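Local coordinates for protein lipase (PDB 5AH0) that is a lipase of the alpha/beta-hydrolase clan that hydrolyses the polyester poly(butylene adipate-co-terephthalate) and probably acts on lipid esters, at residues S263-T267 with K312-G316; L351-I355 with T365-T369. One frame throughout, in Å; residues are numbered along the deposited sequence.

Overall arrangement
Both segments of contact 1 come earlier in the sequence than those of contact 2. The centres of the two contacts lie about 10 Å apart. They meet through the parallel sheet of the alpha/beta-hydrolase fold, where strand 258-265 of contact 1 lies beside strand 352-353 of contact 2. Ser263 O and Leu352 N, 2.7 Å apart, probably form a hydrogen bond between the two. Each contact joins one of these strands to a loop. Segment 312-316 precedes strand 334-336. Segment 365-369 leads into helix 370-380. The segments of contact 2 bracket the loop with His357, which hydrogen-bonds Asp315. Contact 1 thus holds the probable acid of a catalytic triad, and contact 2 flanks the loop with its probable histidine.

Contact 1 of 2, residues S263-T267 with K312-G316; sequences STCAT and KPNDG
This is a strand-to-loop contact at the end of a sheet strand in the alpha/beta-hydrolase fold. Thr264 and Cys265 of strand 258-265 and Ala266 just past it meet Pro313, Asn314 and Asp315 of the loop between helix 288-294 and strand 334-336. Asp315 OD2 also hydrogen-bonds His357 ND1, consistent with the acid-histidine pair of a catalytic triad. Thr264 places its hydroxyl beside the same oxygen, with OG1 and OD2 2.8 Å apart. The two side chains approach at a slant. The Asp315 carboxylate is turned back, with CG between the backbone N and carbonyl carbon (chi1 66°), and this brings OD2 to Thr264 OG1. The other carboxylate oxygen, OD1, accepts from the backbone N of Val317 and Val318, which helps fix the group's rotation. The backbones join through Ala266 N, which donates to Asn314 O at 2.9 Å with an angle of 157°. The donor is tilted from the carbonyl plane. Cys265 adds an apolar touch, its SG 3.9 Å from Pro313 CB. Asn314 braces the loop from within: ND2 donates to Lys312 O and to Gly291 O. Its OD1 closes an Asx turn, taking Gly316 N on an in-plane lone pair at 2.6 Å.

Contact 2 of 2, residues L351-I355 with T365-T369; sequences LLDTI and TNALT
Asn366 reaches over to the turn at Thr354 and Ile355, while Leu368 packs its methyls against Leu352 and Ile355. The contact joins the end of strand 352-353 to the loop that leads into helix 370-380. Leu352 to Ile355 form a type II beta turn, and Thr354 takes its third position with positive phi (65°). Asn366 extends its amide toward this turn, with CG anti to the backbone N (chi1 -161°). ND2 donates to Thr354 O at 2.7 Å, and the bond is nearly straight at the hydrogen, 163°. The acceptor lies close to the Asn366 amide plane, but ND2 stands well above the plane of the Thr354 carbonyl, away from its lone-pair directions. Thr354 OG1 is also near ND2, at an angle too poor for a bond. Ile355 crosses Asn366 at about a right angle. Its CD1 lies 3.2 Å from Asn366 O and 3.4 Å from Asn366 ND2, so the methyl sits against both backbone and amide. An alanine here in place of Asn366 would lack the amide donor and is likely to leave Thr354 O without this partner and the Ile355 methyl with less packing. The same CD1 methyl of Ile355 also meets Leu368 CD2 at 3.9 Å. Leu352 and Leu368 also cross nearly at right angles, with their CD1 methyls 4.1 Å apart. Asn366 N is itself hydrogen-bonded to Asp359 OD1, within the loop between the segments. The chemistry is thus divided: one hydrogen bond from the Asn366 amide ties the more exposed side, and on the more buried side the methyl ends of Leu352, Ile355 and Leu368 pack together.

Contact 1 of 2, residues S263-T267 with K312-G316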
# COMPACT_ATOMS: atom_id res chain seq x y z
N SER A 263 12.75 4.09 -5.15
CA SER A 263 13.05 2.68 -5.38
C SER A 263 14.03 2.13 -4.36
O SER A 263 14.97 2.82 -3.95
CB SER A 263 13.61 2.47 -6.78
OG SER A 263 12.57 2.53 -7.74
N THR A 264 13.79 0.90 -3.93
CA THR A 264 14.63 0.24 -2.92
C THR A 264 15.32 -0.98 -3.47
O THR A 264 14.83 -1.64 -4.39
CB THR A 264 13.81 -0.20 -1.71
OG1 THR A 264 12.70 -0.99 -2.18
CG2 THR A 264 13.29 1.02 -0.95
N CYS A 265 16.46 -1.31 -2.88
CA CYS A 265 17.22 -2.46 -3.30
C CYS A 265 18.09 -2.87 -2.14
O CYS A 265 18.64 -2.01 -1.45
CB CYS A 265 18.09 -2.15 -4.53
SG CYS A 265 18.82 -3.66 -5.26
N ALA A 266 18.21 -4.17 -1.90
CA ALA A 266 19.01 -4.64 -0.78
C ALA A 266 19.35 -6.11 -0.91
O ALA A 266 18.58 -6.88 -1.48
CB ALA A 266 18.29 -4.38 0.55
N THR A 267 20.49 -6.52 -0.37
CA THR A 267 20.71 -7.93 -0.16
C THR A 267 20.62 -8.11 1.35
O THR A 267 21.40 -7.53 2.12
CB THR A 267 22.07 -8.46 -0.71
OG1 THR A 267 23.13 -7.90 0.04
CG2 THR A 267 22.26 -8.10 -2.18
N LYS A 312 15.78 -9.75 -10.87
CA LYS A 312 16.34 -10.33 -9.65
C LYS A 312 16.64 -9.33 -8.53
O LYS A 312 16.43 -9.65 -7.36
CB LYS A 312 17.60 -11.13 -10.00
CG LYS A 312 17.31 -12.44 -10.74
CD LYS A 312 18.59 -13.16 -11.11
CE LYS A 312 18.29 -14.52 -11.74
NZ LYS A 312 19.52 -15.18 -12.28
N PRO A 313 17.11 -8.11 -8.85
CA PRO A 313 17.35 -7.26 -7.68
C PRO A 313 16.06 -6.89 -6.97
O PRO A 313 15.07 -6.60 -7.64
CB PRO A 313 18.05 -6.01 -8.26
CG PRO A 313 18.56 -6.45 -9.61
CD PRO A 313 17.56 -7.46 -10.10
N ASN A 314 16.06 -6.91 -5.64
CA ASN A 314 14.84 -6.64 -4.90
C ASN A 314 15.12 -6.11 -3.49
O ASN A 314 16.27 -6.01 -3.08
CB ASN A 314 13.98 -7.89 -4.84
CG ASN A 314 14.61 -8.99 -4.02
OD1 ASN A 314 14.42 -9.06 -2.80
ND2 ASN A 314 15.35 -9.87 -4.68
N ASP A 315 14.06 -5.76 -2.76
CA ASP A 315 14.22 -5.25 -1.41
C ASP A 315 13.78 -6.29 -0.37
O ASP A 315 13.59 -5.96 0.81
CB ASP A 315 13.42 -3.95 -1.21
CG ASP A 315 11.90 -4.15 -1.31
OD1 ASP A 315 11.42 -5.30 -1.47
OD2 ASP A 315 11.16 -3.13 -1.20
N GLY A 316 13.60 -7.54 -0.81
CA GLY A 316 13.18 -8.60 0.09
C GLY A 316 11.70 -8.92 -0.09
O GLY A 316 11.24 -10.01 0.24

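Contact 2 of 2, residues L351-I355 with T365-T369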
# COMPACT_ATOMS: atom_id res chain seq x y z
N LEU A 351 18.03 6.03 -6.41
CA LEU A 351 17.81 4.73 -5.79
C LEU A 351 18.17 4.68 -4.32
O LEU A 351 19.26 5.08 -3.93
CB LEU A 351 18.60 3.66 -6.55
CG LEU A 351 18.55 2.22 -6.02
CD1 LEU A 351 17.28 1.50 -6.45
CD2 LEU A 351 19.80 1.44 -6.43
N LEU A 352 17.24 4.21 -3.49
CA LEU A 352 17.53 3.94 -2.09
C LEU A 352 18.22 2.60 -1.98
O LEU A 352 17.57 1.57 -1.81
CB LEU A 352 16.25 3.93 -1.26
CG LEU A 352 15.36 5.17 -1.35
CD1 LEU A 352 14.04 4.93 -0.61
CD2 LEU A 352 16.08 6.38 -0.82
N ASP A 353 19.54 2.60 -2.10
CA ASP A 353 20.30 1.36 -2.11
C ASP A 353 20.67 0.87 -0.71
O ASP A 353 21.02 1.67 0.15
CB ASP A 353 21.56 1.55 -2.95
CG ASP A 353 22.11 0.25 -3.50
OD1 ASP A 353 21.36 -0.76 -3.51
OD2 ASP A 353 23.28 0.26 -3.93
N THR A 354 20.62 -0.45 -0.52
CA THR A 354 20.80 -1.13 0.78
C THR A 354 19.70 -0.81 1.78
O THR A 354 19.88 -0.97 2.99
CB THR A 354 22.12 -0.78 1.47
OG1 THR A 354 21.97 0.50 2.08
CG2 THR A 354 23.30 -0.80 0.47
N ILE A 355 18.57 -0.34 1.26
CA ILE A 355 17.36 -0.15 2.04
C ILE A 355 16.41 -1.32 1.77
O ILE A 355 15.96 -1.49 0.64
CB ILE A 355 16.68 1.18 1.65
CG1 ILE A 355 17.63 2.36 1.92
CG2 ILE A 355 15.30 1.35 2.37
CD1 ILE A 355 17.79 2.68 3.38
N THR A 365 17.62 -2.33 10.38
CA THR A 365 18.99 -1.91 10.65
C THR A 365 19.44 -0.77 9.73
O THR A 365 20.54 -0.24 9.90
CB THR A 365 19.97 -3.09 10.48
OG1 THR A 365 20.02 -3.48 9.09
CG2 THR A 365 19.53 -4.28 11.33
N ASN A 366 18.63 -0.43 8.75
CA ASN A 366 18.95 0.69 7.88
C ASN A 366 17.74 1.58 7.62
O ASN A 366 17.58 2.11 6.51
CB ASN A 366 19.52 0.22 6.56
CG ASN A 366 20.27 1.31 5.84
OD1 ASN A 366 20.56 2.36 6.43
ND2 ASN A 366 20.60 1.08 4.57
N ALA A 367 16.91 1.74 8.64
CA ALA A 367 15.62 2.43 8.50
C ALA A 367 15.76 3.88 8.04
O ALA A 367 16.62 4.63 8.54
CB ALA A 367 14.87 2.38 9.82
N LEU A 368 14.92 4.26 7.07
CA LEU A 368 14.73 5.67 6.73
C LEU A 368 14.32 6.42 7.98
O LEU A 368 13.44 5.98 8.70
CB LEU A 368 13.66 5.83 5.66
CG LEU A 368 14.06 5.28 4.30
CD1 LEU A 368 13.00 5.67 3.27
CD2 LEU A 368 15.45 5.78 3.90
N THR A 369 14.94 7.56 8.23
CA THR A 369 14.77 8.25 9.51
C THR A 369 13.56 9.18 9.58
O THR A 369 12.92 9.49 8.58
CB THR A 369 16.00 9.07 9.83
OG1 THR A 369 16.17 10.04 8.79
CG2 THR A 369 17.24 8.17 9.92